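Local coordinates for GTPase-activating protein BEM3 (Saccharomyces cerevisiae S288C, PDB 6FSF), which acts as a GTPase-activating protein for the small GTPase Cdc42, less efficiently for Rho1, and binds phosphatidylinositol 3-phosphate, at residues A[61-64]-A[65-69]; A[101-104]-A[105-109]. All coordinates share one frame; numbering follows the deposited sequence.

Contact 1. Residues A[61-64]-A[65-69]; sequences RELD and VYMKS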
# COMPACT_ATOMS: atom_id res chain seq x y z
N ARG A 61 -7.80 3.79 -12.26
CA ARG A 61 -8.38 3.30 -13.50
C ARG A 61 -8.80 4.44 -14.41
O ARG A 61 -8.73 4.32 -15.64
CB ARG A 61 -9.57 2.39 -13.21
CG ARG A 61 -9.27 1.24 -12.27
CD ARG A 61 -10.45 0.30 -12.15
NE ARG A 61 -10.22 -0.75 -11.16
CZ ARG A 61 -9.50 -1.85 -11.40
NH1 ARG A 61 -8.94 -2.03 -12.58
NH2 ARG A 61 -9.33 -2.75 -10.44
N GLU A 62 -9.24 5.56 -13.83
CA GLU A 62 -9.66 6.71 -14.63
C GLU A 62 -8.51 7.25 -15.47
O GLU A 62 -8.67 7.48 -16.68
CB GLU A 62 -10.22 7.80 -13.72
CG GLU A 62 -10.34 9.16 -14.39
CD GLU A 62 -11.14 10.14 -13.56
OE1 GLU A 62 -12.36 9.91 -13.39
OE2 GLU A 62 -10.56 11.13 -13.07
N LEU A 63 -7.35 7.46 -14.85
CA LEU A 63 -6.19 7.91 -15.62
C LEU A 63 -5.77 6.85 -16.64
O LEU A 63 -5.36 7.19 -17.76
CB LEU A 63 -5.03 8.23 -14.68
CG LEU A 63 -3.71 8.56 -15.37
CD1 LEU A 63 -3.80 9.88 -16.13
CD2 LEU A 63 -2.56 8.57 -14.38
N ASP A 64 -5.86 5.57 -16.26
CA ASP A 64 -5.56 4.50 -17.20
C ASP A 64 -6.50 4.54 -18.40
O ASP A 64 -6.05 4.40 -19.55
CB ASP A 64 -5.67 3.15 -16.49
CG ASP A 64 -5.31 1.98 -17.40
OD1 ASP A 64 -4.11 1.83 -17.72
OD2 ASP A 64 -6.22 1.22 -17.77
N VAL A 65 -7.80 4.75 -18.17
CA VAL A 65 -8.75 4.84 -19.27
C VAL A 65 -8.38 6.00 -20.19
O VAL A 65 -8.44 5.88 -21.42
CB VAL A 65 -10.18 4.97 -18.74
CG1 VAL A 65 -11.13 5.38 -19.85
CG2 VAL A 65 -10.64 3.66 -18.11
N TYR A 66 -7.99 7.14 -19.61
CA TYR A 66 -7.59 8.28 -20.42
C TYR A 66 -6.40 7.95 -21.31
O TYR A 66 -6.33 8.39 -22.46
CB TYR A 66 -7.28 9.48 -19.53
CG TYR A 66 -6.77 10.70 -20.28
CD1 TYR A 66 -7.65 11.65 -20.77
CD2 TYR A 66 -5.41 10.89 -20.50
CE1 TYR A 66 -7.19 12.76 -21.46
CE2 TYR A 66 -4.94 11.99 -21.19
CZ TYR A 66 -5.83 12.93 -21.66
OH TYR A 66 -5.37 14.03 -22.35
N MET A 67 -5.45 7.17 -20.79
CA MET A 67 -4.24 6.90 -21.55
C MET A 67 -4.49 5.92 -22.68
O MET A 67 -4.00 6.10 -23.80
CB MET A 67 -3.14 6.40 -20.62
CG MET A 67 -2.62 7.48 -19.68
SD MET A 67 -1.21 6.96 -18.68
CE MET A 67 -1.98 5.68 -17.68
N LYS A 68 -5.27 4.87 -22.42
CA LYS A 68 -5.59 3.91 -23.47
C LYS A 68 -6.20 4.60 -24.68
O LYS A 68 -5.96 4.19 -25.83
CB LYS A 68 -6.54 2.83 -22.96
CG LYS A 68 -6.20 2.20 -21.63
CD LYS A 68 -5.06 1.21 -21.72
CE LYS A 68 -5.03 0.33 -20.47
NZ LYS A 68 -3.66 -0.12 -20.12
N SER A 69 -6.98 5.65 -24.45
CA SER A 69 -7.76 6.30 -25.51
C SER A 69 -6.99 7.38 -26.24
O SER A 69 -7.30 7.66 -27.40
CB SER A 69 -9.04 6.90 -24.92
OG SER A 69 -8.77 7.53 -23.68
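Asp64 OD1 is gripped from two directions: Lys68 NZ approaches it at 3.1 Å in a salt bridge whose hydrogen bond is weak, and the hydroxyl of Tyr103 bonds to it from helix 90-107. The pair is an i to i+4 contact on helix 57-70 of the PX domain, in the tandem PX-PH piece of the protein. Lys68 reaches the acid by a fold in its chain: chi2 of -76° turns the aliphatic part back, and CE comes to rest against both carboxylate oxygens, 3.1 Å from Asp64 OD2, while CG lies 3.0 Å from Asp64 O. The same carbonyl accepts the Lys68 amide in a nearly straight bond of 170°. OD1 thus takes both the tyrosine hydroxyl of the neighbouring helix and the ammonium, while OD2 lies against Lys68 CE; the nearby ammonium probably favours the ionised carboxylate. A leucine in place of Asp64 would probably leave the Tyr103 hydroxyl without its acceptor and let the Lys68 ammonium swing free. On another side of the helix Leu63 and Met67 pack one turn apart, Leu63 facing Phe124 and Met67 facing Ile121 of helix 115-125. Tyr66 leans on the same helix through Asn116 and Lys120, and its ring stacks on His70. Met67 lays its CG against the carbonyl of Leu63 and, bent at chi3 (-65°), folds its terminal methyl back, so that CE stands 4.1 Å from Leu63 CG and 3.8 Å from Asp64 CA.

Contact 2. Residues A[101-104]-A[105-109]; sequences NQYY and TSIFS
Ile107 CG1 is a bump resting off-centre on one face of the Tyr103 ring, a CH-pi contact 4.2 Å from the centroid and 22° off the normal, with Tyr103 CE2 its nearest ring atom. The same CG1 nears Tyr104 CD1 at 4.4 Å and so touches both rings. Tyr103 has CG anti to its backbone N (chi1 176°), which swings the ring beside its own carbonyl carbon and within reach of the isoleucine one turn on. Tyr103 in turn presents CD2 to the centre of the neighbouring Tyr104 ring, 3.6 Å above its plane. The ridge continues through Phe108, whose CE1 meets Tyr104 CD1 obliquely at 4.3 Å and whose edge is turned to the backbone, CD1 lying 3.3 Å from Tyr104 O. Helix 90-107 has ended by Phe108, whose ring meets Phe16 edge-to-face and packs on Ile121 of helix 115-125. This aromatic flank faces the interior of the PX domain, with Tyr104 and Phe108 both against Ile21 of strand 19-29. Around the helix from it, Thr105 OG1 donates to Asn101 O at 2.8 Å and Ser106 OG to Gln102 O at 3.0 Å. Each carbonyl takes the amide and the hydroxyl of one residue from opposite faces of its plane. Ser109 OG closes the end on Thr105 O at 2.6 Å. These three hydroxyls thus spend their protons on the helix's own carbonyls, whereas that of Tyr103 leaves the helix for Asp64.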
# COMPACT_ATOMS: atom_id res chain seq x y z
N ASN A 101 3.22 -1.44 -8.58
CA ASN A 101 4.60 -0.99 -8.67
C ASN A 101 5.13 -1.16 -10.09
O ASN A 101 5.74 -0.24 -10.65
CB ASN A 101 5.47 -1.76 -7.68
CG ASN A 101 5.84 -0.92 -6.47
OD1 ASN A 101 6.12 0.27 -6.58
ND2 ASN A 101 5.83 -1.54 -5.29
N GLN A 102 4.91 -2.33 -10.69
CA GLN A 102 5.31 -2.55 -12.08
C GLN A 102 4.60 -1.59 -13.02
O GLN A 102 5.19 -1.11 -13.99
CB GLN A 102 5.02 -4.00 -12.48
CG GLN A 102 5.87 -5.01 -11.75
CD GLN A 102 7.34 -4.73 -11.89
OE1 GLN A 102 8.01 -4.38 -10.92
NE2 GLN A 102 7.86 -4.89 -13.10
N TYR A 103 3.32 -1.32 -12.74
CA TYR A 103 2.52 -0.47 -13.62
C TYR A 103 3.09 0.95 -13.68
O TYR A 103 3.36 1.48 -14.76
CB TYR A 103 1.07 -0.45 -13.13
CG TYR A 103 0.16 0.48 -13.89
CD1 TYR A 103 -0.48 0.06 -15.05
CD2 TYR A 103 -0.08 1.78 -13.44
CE1 TYR A 103 -1.33 0.91 -15.74
CE2 TYR A 103 -0.92 2.63 -14.13
CZ TYR A 103 -1.54 2.19 -15.28
OH TYR A 103 -2.38 3.03 -15.97
N TYR A 104 3.28 1.57 -12.52
CA TYR A 104 3.67 2.98 -12.51
C TYR A 104 5.15 3.17 -12.81
O TYR A 104 5.55 4.24 -13.25
CB TYR A 104 3.29 3.62 -11.18
CG TYR A 104 1.84 4.04 -11.11
CD1 TYR A 104 1.33 4.97 -12.00
CD2 TYR A 104 0.99 3.50 -10.16
CE1 TYR A 104 0.01 5.36 -11.95
CE2 TYR A 104 -0.34 3.88 -10.10
CZ TYR A 104 -0.82 4.81 -11.00
OH TYR A 104 -2.15 5.19 -10.95
N THR A 105 5.97 2.14 -12.57
CA THR A 105 7.35 2.20 -13.03
C THR A 105 7.40 2.27 -14.55
O THR A 105 8.21 3.01 -15.11
CB THR A 105 8.14 0.99 -12.51
OG1 THR A 105 8.23 1.05 -11.08
CG2 THR A 105 9.54 0.95 -13.11
N SER A 106 6.53 1.52 -15.22
CA SER A 106 6.51 1.55 -16.68
C SER A 106 5.99 2.88 -17.20
O SER A 106 6.49 3.40 -18.20
CB SER A 106 5.66 0.39 -17.21
OG SER A 106 6.17 -0.86 -16.77
N ILE A 107 4.99 3.46 -16.51
CA ILE A 107 4.38 4.71 -16.97
C ILE A 107 5.43 5.81 -17.06
O ILE A 107 5.61 6.45 -18.10
CB ILE A 107 3.22 5.10 -16.04
CG1 ILE A 107 2.06 4.13 -16.21
CG2 ILE A 107 2.77 6.53 -16.31
CD1 ILE A 107 1.51 4.07 -17.62
N PHE A 108 6.15 6.05 -15.96
CA PHE A 108 7.16 7.10 -15.91
C PHE A 108 8.47 6.69 -16.59
O PHE A 108 9.46 7.43 -16.47
CB PHE A 108 7.42 7.51 -14.46
CG PHE A 108 6.24 8.20 -13.82
CD1 PHE A 108 5.37 7.49 -13.01
CD2 PHE A 108 6.01 9.54 -14.04
CE1 PHE A 108 4.28 8.12 -12.42
CE2 PHE A 108 4.92 10.18 -13.46
CZ PHE A 108 4.05 9.47 -12.65
N SER A 109 8.50 5.56 -17.28
CA SER A 109 9.65 5.16 -18.08
C SER A 109 9.44 5.34 -19.57
O SER A 109 10.40 5.19 -20.34
CB SER A 109 10.02 3.70 -17.79
OG SER A 109 10.42 3.53 -16.44

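Following the chain, contact 1 comes first, within helix 57-70; a connection through Pro77 and Leu79 leads to helix 90-107, whose last turns, with the two residues after them, hold contact 2. Each is local and closes no long loop, so the two stand in series and neither nests in nor crosses the other. They nevertheless meet in space: the methyl of Met67 packs between the two helices, its CE 3.8 Å from Ile107 CD1, next to the Asp64–Tyr103 bond. Leu79 from the connection touches Asp64 and Tyr103 alike. Helix 115-125 joins both, Phe124 and Ile121 each taking a side chain from either contact, and contact 2 also packs on strand 19-29.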